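Local coordinates for protein endo-1,4-beta-xylanase C (Paenibacillus barcinonensis, PDB 4XUT) that hydrolyses internal beta-1,4-xylosidic linkages in xylan, this chain being a CBM22 carbohydrate-binding module from its N-terminal region, at residues A[98-103]-A[141-146]. Sequence-based numbering, arbitrary orientation.
Sequences EKEFNR and GLRMYA. With BGC (beta-D-glucopyranose), chain D.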
loop_
_atom_site.group_PDB
_atom_site.type_symbol
_atom_site.label_atom_id
_atom_site.label_comp_id
_atom_site.label_asym_id
_atom_site.label_seq_id
_atom_site.Cartn_x
_atom_site.Cartn_y
_atom_site.Cartn_z
ATOM N N GLU A 98 0.633 7.548 4.459
ATOM C CA GLU A 98 -0.048 8.834 4.386
ATOM C C GLU A 98 -0.414 9.195 5.792
ATOM O O GLU A 98 -1.098 8.414 6.487
ATOM C CB GLU A 98 -1.290 8.736 3.518
ATOM C CG GLU A 98 -2.143 10.004 3.439
ATOM C CD GLU A 98 -3.350 9.805 2.550
ATOM O OE1 GLU A 98 -3.176 9.706 1.329
ATOM O OE2 GLU A 98 -4.473 9.705 3.077
ATOM N N LYS A 99 -0.008 10.386 6.209
ATOM C CA LYS A 99 -0.240 10.851 7.563
ATOM C C LYS A 99 -1.028 12.140 7.622
ATOM O O LYS A 99 -0.776 13.077 6.863
ATOM C CB LYS A 99 1.089 11.099 8.281
ATOM C CG LYS A 99 1.835 9.844 8.550
ATOM C CD LYS A 99 2.916 10.074 9.613
ATOM C CE LYS A 99 4.247 9.548 9.189
ATOM N NZ LYS A 99 4.745 10.426 8.118
ATOM N N GLU A 100 -1.942 12.171 8.579
ATOM C CA GLU A 100 -2.792 13.323 8.853
ATOM C C GLU A 100 -2.571 13.751 10.304
ATOM O O GLU A 100 -2.487 12.904 11.189
ATOM C CB GLU A 100 -4.234 12.919 8.671
ATOM C CG GLU A 100 -5.277 14.018 8.881
ATOM C CD GLU A 100 -6.662 13.406 9.071
ATOM O OE1 GLU A 100 -7.306 13.191 8.033
ATOM O OE2 GLU A 100 -7.066 13.124 10.217
ATOM N N PHE A 101 -2.478 15.063 10.527
ATOM C CA PHE A 101 -2.275 15.599 11.866
ATOM C C PHE A 101 -3.370 16.600 12.187
ATOM O O PHE A 101 -3.717 17.410 11.344
ATOM C CB PHE A 101 -0.943 16.311 12.016
ATOM C CG PHE A 101 0.256 15.418 11.843
ATOM C CD1 PHE A 101 0.710 15.106 10.585
ATOM C CD2 PHE A 101 0.896 14.868 12.921
ATOM C CE1 PHE A 101 1.792 14.271 10.432
ATOM C CE2 PHE A 101 1.992 14.034 12.773
ATOM C CZ PHE A 101 2.443 13.747 11.505
ATOM N N ASN A 102 -3.870 16.523 13.410
ATOM C CA ASN A 102 -4.904 17.460 13.929
ATOM C C ASN A 102 -6.161 17.529 13.045
ATOM O O ASN A 102 -6.784 18.580 12.909
ATOM C CB ASN A 102 -4.296 18.856 14.097
ATOM C CG ASN A 102 -3.041 18.853 14.940
ATOM O OD1 ASN A 102 -1.981 19.263 14.493
ATOM N ND2 ASN A 102 -3.153 18.379 16.163
ATOM N N ARG A 103 -6.496 16.412 12.407
ATOM C CA ARG A 103 -7.597 16.312 11.416
ATOM C C ARG A 103 -7.532 17.309 10.257
ATOM O O ARG A 103 -8.558 17.621 9.647
ATOM C CB ARG A 103 -8.963 16.403 12.103
ATOM C CG ARG A 103 -8.955 15.687 13.429
ATOM C CD ARG A 103 -10.295 15.152 13.883
ATOM N NE ARG A 103 -10.081 13.915 14.662
ATOM C CZ ARG A 103 -9.761 12.705 14.161
ATOM N NH1 ARG A 103 -9.608 12.513 12.847
ATOM N NH2 ARG A 103 -9.582 11.670 14.988
ATOM N N GLY A 141 -4.328 10.395 11.524
ATOM C CA GLY A 141 -4.449 9.293 10.570
ATOM C C GLY A 141 -3.102 8.806 10.163
ATOM O O GLY A 141 -2.150 9.591 10.055
ATOM N N LEU A 142 -3.025 7.509 9.911
ATOM C CA LEU A 142 -1.793 6.909 9.447
ATOM C C LEU A 142 -2.191 5.752 8.577
ATOM O O LEU A 142 -2.745 4.752 9.065
ATOM C CB LEU A 142 -0.948 6.437 10.637
ATOM C CG LEU A 142 0.424 5.834 10.320
ATOM C CD1 LEU A 142 1.245 6.840 9.598
ATOM C CD2 LEU A 142 1.178 5.435 11.576
ATOM N N ARG A 143 -1.973 5.901 7.287
ATOM C CA ARG A 143 -2.513 4.919 6.327
ATOM C C ARG A 143 -1.387 4.342 5.525
ATOM O O ARG A 143 -0.540 5.085 5.032
ATOM C CB ARG A 143 -3.510 5.599 5.411
ATOM C CG ARG A 143 -4.632 6.339 6.100
ATOM C CD ARG A 143 -4.580 7.830 5.920
ATOM N NE ARG A 143 -5.540 8.520 6.800
ATOM C CZ ARG A 143 -5.947 9.771 6.661
ATOM N NH1 ARG A 143 -5.488 10.521 5.671
ATOM N NH2 ARG A 143 -6.797 10.305 7.550
ATOM N N MET A 144 -1.352 3.028 5.396
ATOM C CA MET A 144 -0.382 2.385 4.561
ATOM C C MET A 144 -0.950 2.286 3.160
ATOM O O MET A 144 -2.146 2.075 2.960
ATOM C CB MET A 144 -0.080 0.977 5.066
ATOM C CG MET A 144 0.984 0.175 4.312
ATOM S SD MET A 144 0.746 -1.623 4.456
ATOM C CE MET A 144 -0.051 -1.905 2.876
ATOM N N TYR A 145 -0.078 2.450 2.176
ATOM C CA TYR A 145 -0.443 2.271 0.767
ATOM C C TYR A 145 0.741 1.792 -0.062
ATOM O O TYR A 145 1.899 1.856 0.364
ATOM C CB TYR A 145 -1.095 3.503 0.170
ATOM C CG TYR A 145 -0.206 4.692 -0.026
ATOM C CD1 TYR A 145 0.044 5.557 1.021
ATOM C CD2 TYR A 145 0.301 5.021 -1.282
ATOM C CE1 TYR A 145 0.856 6.657 0.855
ATOM C CE2 TYR A 145 1.072 6.138 -1.463
ATOM C CZ TYR A 145 1.351 6.957 -0.383
ATOM O OH TYR A 145 2.132 8.091 -0.480
ATOM N N ALA A 146 0.413 1.259 -1.234
ATOM C CA ALA A 146 1.410 0.826 -2.212
ATOM C C ALA A 146 1.259 1.700 -3.431
ATOM O O ALA A 146 0.169 2.133 -3.761
ATOM C CB ALA A 146 1.240 -0.619 -2.574
HETATM C C2 BGC D . 1.827 11.064 -3.387
HETATM C C3 BGC D . 3.217 10.772 -2.858
HETATM C C4 BGC D . 4.186 11.835 -3.370
HETATM C C5 BGC D . 3.594 13.237 -3.115
HETATM C C6 BGC D . 4.471 14.458 -3.516
HETATM C C1 BGC D . 1.295 12.481 -3.249
HETATM O O2 BGC D . 0.906 10.210 -2.731
HETATM O O3 BGC D . 3.616 9.434 -3.240
HETATM O O4 BGC D . 5.441 11.588 -2.715
HETATM O O5 BGC D . 2.298 13.363 -3.744
HETATM O O6 BGC D . 4.816 14.577 -4.910
HETATM O O HOH W 1 -7.255 12.872 5.304
#
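Glu98 and Arg143 face each other as a hydrogen-bonded antiparallel pair in the four-stranded sheet of this beta-sandwich carbohydrate-binding module, joining strands 90-101 and 139-147. Their backbones bond twice, Glu98 N to Arg143 O and Arg143 N to Glu98 O, both at 2.8 Å. Glu100 and Gly141 pair likewise; glycine suits position 141 because a CB there would strike Arg143 NH2.

Charge pairing governs the face carrying Glu98, Glu100 and Arg143. Arginine suits it, having three nitrogens to serve several carboxylates. The Arg143 chain bends at chi2 (113°): Arg143 NH1 reaches the anti lone pair of Glu98 OE2 at 2.9 Å, and Arg143 NH2 meets Glu100 OE1 from above the carboxylate plane at 3.0 Å. The Glu98 and Glu100 carboxylates stand 81° and 90° to the guanidinium plane. Water 1 bridges Arg143 NH1 and Glu100 OE1; NE of Arg143 pairs with Glu65. Glu98 also holds Arg29 and Arg31, the latter bonded to a bound glucose, while Glu100 OE2 accepts from Ser140. A methionine in place of Arg143 would probably leave Glu100 OE1 and Glu65 OE1 without this guanidinium, and Glu98 OE2 with one partner fewer.

On the other face the aliphatic part of Lys99 packs alongside Leu142, Lys99 CG unusually close to Leu142 CD1 at 3.2 Å. The Tyr145 ring turns its edge to Glu98 N, and Tyr145 OH receives a weak hydrogen bond from glucose O2 at 3.3 Å.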